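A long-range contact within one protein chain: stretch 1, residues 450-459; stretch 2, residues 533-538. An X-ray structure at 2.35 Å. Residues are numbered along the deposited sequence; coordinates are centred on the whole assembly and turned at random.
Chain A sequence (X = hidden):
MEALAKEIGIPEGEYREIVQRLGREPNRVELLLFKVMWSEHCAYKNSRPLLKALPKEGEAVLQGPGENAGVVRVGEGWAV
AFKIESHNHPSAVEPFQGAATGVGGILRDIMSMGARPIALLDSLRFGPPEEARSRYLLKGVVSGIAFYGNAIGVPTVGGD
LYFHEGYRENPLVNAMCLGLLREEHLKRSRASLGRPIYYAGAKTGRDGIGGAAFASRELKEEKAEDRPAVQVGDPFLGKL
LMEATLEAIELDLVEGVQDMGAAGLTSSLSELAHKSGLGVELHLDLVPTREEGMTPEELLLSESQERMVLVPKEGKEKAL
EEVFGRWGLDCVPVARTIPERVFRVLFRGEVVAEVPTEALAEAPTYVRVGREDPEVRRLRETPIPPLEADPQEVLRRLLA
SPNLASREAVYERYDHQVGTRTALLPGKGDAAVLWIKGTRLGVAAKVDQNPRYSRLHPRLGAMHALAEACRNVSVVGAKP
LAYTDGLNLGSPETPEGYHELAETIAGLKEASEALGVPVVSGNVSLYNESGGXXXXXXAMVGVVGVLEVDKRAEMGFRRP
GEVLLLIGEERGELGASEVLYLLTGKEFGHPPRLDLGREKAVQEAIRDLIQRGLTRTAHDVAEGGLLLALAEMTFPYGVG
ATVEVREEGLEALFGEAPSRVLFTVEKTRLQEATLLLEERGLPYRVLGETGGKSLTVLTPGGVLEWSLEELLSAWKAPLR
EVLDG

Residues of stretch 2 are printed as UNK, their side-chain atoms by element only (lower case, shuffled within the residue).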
# COMPACT_ATOMS: atom_id res chain seq x y z
N ASN A 450 -7.70 5.65 -7.51
CA ASN A 450 -8.01 6.04 -8.88
C ASN A 450 -7.47 7.45 -9.10
O ASN A 450 -8.00 8.42 -8.56
CB ASN A 450 -9.53 5.97 -9.07
CG ASN A 450 -9.97 6.34 -10.48
OD1 ASN A 450 -10.88 5.71 -11.02
ND2 ASN A 450 -9.34 7.35 -11.07
N PRO A 451 -6.40 7.60 -9.90
CA PRO A 451 -5.80 8.91 -10.17
C PRO A 451 -6.69 9.94 -10.86
O PRO A 451 -6.54 11.14 -10.62
CB PRO A 451 -4.56 8.57 -10.98
CG PRO A 451 -4.96 7.33 -11.69
CD PRO A 451 -5.68 6.54 -10.62
N ARG A 452 -7.60 9.48 -11.72
CA ARG A 452 -8.49 10.40 -12.43
C ARG A 452 -9.43 11.08 -11.44
O ARG A 452 -9.56 12.30 -11.44
CB ARG A 452 -9.28 9.65 -13.50
CG ARG A 452 -8.39 8.97 -14.53
CD ARG A 452 -9.18 8.38 -15.69
NE ARG A 452 -8.32 7.80 -16.72
CZ ARG A 452 -7.40 8.48 -17.41
NH1 ARG A 452 -7.22 9.77 -17.18
NH2 ARG A 452 -6.69 7.87 -18.34
N TYR A 453 -10.06 10.29 -10.57
CA TYR A 453 -10.95 10.83 -9.54
C TYR A 453 -10.15 11.77 -8.64
O TYR A 453 -10.57 12.89 -8.33
CB TYR A 453 -11.50 9.71 -8.66
CG TYR A 453 -12.36 8.67 -9.33
CD1 TYR A 453 -12.91 7.62 -8.59
CD2 TYR A 453 -12.68 8.75 -10.69
CE1 TYR A 453 -13.75 6.68 -9.17
CE2 TYR A 453 -13.52 7.82 -11.27
CZ TYR A 453 -14.05 6.79 -10.51
OH TYR A 453 -14.89 5.87 -11.09
N SER A 454 -8.98 11.29 -8.21
CA SER A 454 -8.11 12.01 -7.30
C SER A 454 -7.58 13.35 -7.83
O SER A 454 -7.52 14.34 -7.10
CB SER A 454 -6.97 11.08 -6.87
OG SER A 454 -7.47 9.89 -6.26
N ARG A 455 -7.20 13.40 -9.11
CA ARG A 455 -6.70 14.63 -9.69
C ARG A 455 -7.80 15.69 -9.74
O ARG A 455 -7.57 16.85 -9.40
CB ARG A 455 -6.16 14.35 -11.11
CG ARG A 455 -6.12 15.54 -12.08
CD ARG A 455 -5.33 16.73 -11.58
NE ARG A 455 -3.89 16.47 -11.47
CZ ARG A 455 -3.10 16.16 -12.50
NH1 ARG A 455 -1.81 15.95 -12.30
NH2 ARG A 455 -3.61 16.05 -13.72
N LEU A 456 -9.01 15.28 -10.12
CA LEU A 456 -10.14 16.20 -10.22
C LEU A 456 -10.85 16.53 -8.91
O LEU A 456 -11.50 17.57 -8.79
CB LEU A 456 -11.16 15.62 -11.21
CG LEU A 456 -10.63 15.53 -12.64
CD1 LEU A 456 -11.53 14.63 -13.47
CD2 LEU A 456 -10.55 16.93 -13.24
N HIS A 457 -10.73 15.65 -7.92
CA HIS A 457 -11.38 15.88 -6.63
C HIS A 457 -10.63 15.05 -5.59
O HIS A 457 -11.12 14.02 -5.14
CB HIS A 457 -12.86 15.45 -6.70
CG HIS A 457 -13.70 16.01 -5.60
ND1 HIS A 457 -13.30 16.04 -4.28
CD2 HIS A 457 -14.94 16.55 -5.61
CE1 HIS A 457 -14.25 16.57 -3.54
NE2 HIS A 457 -15.26 16.89 -4.32
N PRO A 458 -9.44 15.50 -5.19
CA PRO A 458 -8.63 14.78 -4.20
C PRO A 458 -9.39 14.18 -3.01
O PRO A 458 -9.18 13.02 -2.65
CB PRO A 458 -7.56 15.80 -3.81
CG PRO A 458 -8.19 17.15 -4.18
CD PRO A 458 -8.89 16.84 -5.47
N ARG A 459 -10.27 14.96 -2.40
CA ARG A 459 -11.03 14.46 -1.25
C ARG A 459 -11.90 13.25 -1.64
O ARG A 459 -11.88 12.22 -0.97
CB ARG A 459 -11.90 15.57 -0.69
CG ARG A 459 -12.59 15.27 0.62
CD ARG A 459 -13.66 16.32 0.85
NE ARG A 459 -13.89 16.58 2.26
CZ ARG A 459 -13.36 17.59 2.93
NH1 ARG A 459 -12.57 18.45 2.32
NH2 ARG A 459 -13.63 17.74 4.22
N UNK A 533 4.69 20.96 -12.09
CA UNK A 533 3.74 19.90 -12.44
C UNK A 533 3.61 18.93 -11.26
O UNK A 533 4.57 18.26 -10.89
c UNK A 533 3.71 17.24 -15.26
c UNK A 533 4.20 19.13 -13.68
n UNK A 533 3.25 15.27 -16.69
c UNK A 533 2.74 16.13 -15.60
c UNK A 533 3.19 18.07 -14.11
N UNK A 534 2.42 18.86 -10.67
CA UNK A 534 2.17 17.98 -9.53
C UNK A 534 1.54 16.67 -9.97
O UNK A 534 0.70 16.66 -10.86
n UNK A 534 -0.58 20.51 -7.14
c UNK A 534 -1.22 21.21 -8.06
n UNK A 534 -0.55 22.05 -8.85
c UNK A 534 1.67 20.07 -8.09
c UNK A 534 0.86 20.57 -6.90
c UNK A 534 1.25 18.66 -8.51
n UNK A 534 -2.53 21.08 -8.21
N UNK A 535 1.94 15.56 -9.35
CA UNK A 535 1.36 14.26 -9.68
C UNK A 535 -0.06 14.29 -9.16
O UNK A 535 -0.39 15.09 -8.29
c UNK A 535 3.53 12.97 -9.44
c UNK A 535 1.96 13.27 -7.46
c UNK A 535 2.07 13.09 -8.97
c UNK A 535 2.48 12.12 -6.65
N UNK A 536 -0.94 13.43 -9.70
CA UNK A 536 -2.31 13.42 -9.20
C UNK A 536 -2.22 13.03 -7.73
O UNK A 536 -1.40 12.19 -7.38
c UNK A 536 -2.97 12.32 -10.02
c UNK A 536 -2.25 12.42 -11.33
c UNK A 536 -0.80 12.58 -10.89
N UNK A 537 -3.02 13.65 -6.85
CA UNK A 537 -2.93 13.26 -5.44
C UNK A 537 -3.13 11.75 -5.38
O UNK A 537 -4.06 11.23 -5.98
c UNK A 537 -4.13 15.28 -5.63
c UNK A 537 -3.98 14.74 -7.05
c UNK A 537 -4.08 14.04 -4.80
N UNK A 538 -2.26 11.05 -4.67
CA UNK A 538 -2.36 9.61 -4.63
C UNK A 538 -2.33 8.97 -3.25
O UNK A 538 -1.28 8.88 -2.61
c UNK A 538 -1.38 7.46 -5.51
o UNK A 538 -1.36 9.44 -6.84
c UNK A 538 -1.25 8.97 -5.49
O HOH W 1 -2.34 17.36 -8.85

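Position 533 opens the stretch on a strand. Its side chain has five atoms, four carbons in a row ending in a nitrogen. The chain is fully extended, with all four chi angles t. It makes no contact with stretch 1. An unbranched chain of four carbons and a terminal amine is lysine, Lys-533. Its amine is hydrogen-bonded elsewhere in the structure.

Position 534 continues the strand. Seven side-chain atoms are present: three carbons, a nitrogen, then a carbon carrying two more nitrogens. The side chain itself stays out of contact range of stretch 1. Its planar end is a guanidinium, and the residue is Arg-534. The backbone does the work here: Arg-455 NH1 lies 3.0 Å from Arg-534 O. This is a hydrogen bond, but a weak one, because the N-H...acceptor angle is only 126°.

Position 535 has four side-chain carbons and no heteroatom. The chain forks at the first carbon, and one arm is two carbons long. Its CA-to-CB bond points away from stretch 1. This is isoleucine, Ile-535, with chi1 p and chi2 t. Its carbonyl still takes part through water 1. The water donates to Ile-535 O at 3.0 Å and accepts from Arg-455 NE at 3.2 Å.

Position 536 has three side-chain carbons that close a ring onto the backbone nitrogen. The ring touches Pro-451 and the end of Arg-455. Only proline is built this way, so this is Pro-536. Pro-536 CB is 3.8 Å from Pro-451 O and 4.2 Å from Pro-451 CB, the latter an apolar contact between two rings. Pro-536 CG sits 3.7 Å from Arg-455 NH1, over one face of the guanidinium.

Position 537 repeats the pattern: three carbons in a ring closed on the backbone nitrogen. The ring touches Arg-455 and Pro-458, and its CA-to-CB bond is directed toward stretch 1. It is Pro-537. Pro-537 CD is 3.8 Å from Arg-455 CA, and Pro-537 CG is 3.9 Å from Pro-458 CB. Its carbonyl is also close, with Pro-537 O 3.0 Å from Ser-454 CB.

Position 538 has three side-chain atoms: a carbon carrying one oxygen and one carbon. The side chain makes no contact with stretch 1 and turns back on its own stretch. This is threonine, Thr-538. Thr-538 OG1 donates to Pro-536 O at 2.8 Å.

The contact packs the two consecutive prolines against the helix of residues 451-456 and the start of the next one. Ser-454 OG does not bond across; it donates to Asn-450 O at 2.8 Å, within its own stretch. Arg-455 supplies the polar part. Its CA-to-CB bond points sideways, but the side chain bends, with chi2 and chi3 both p, and its end comes nearer to stretch 2. There Pro-536 covers one face of the guanidinium, while Arg-534 O lies at its edge, near its plane. The direct bond is weak, and the water adds a second link. The two stretches together bury 322 Å².

Stretch 2, residues 533-538: KRIPPT
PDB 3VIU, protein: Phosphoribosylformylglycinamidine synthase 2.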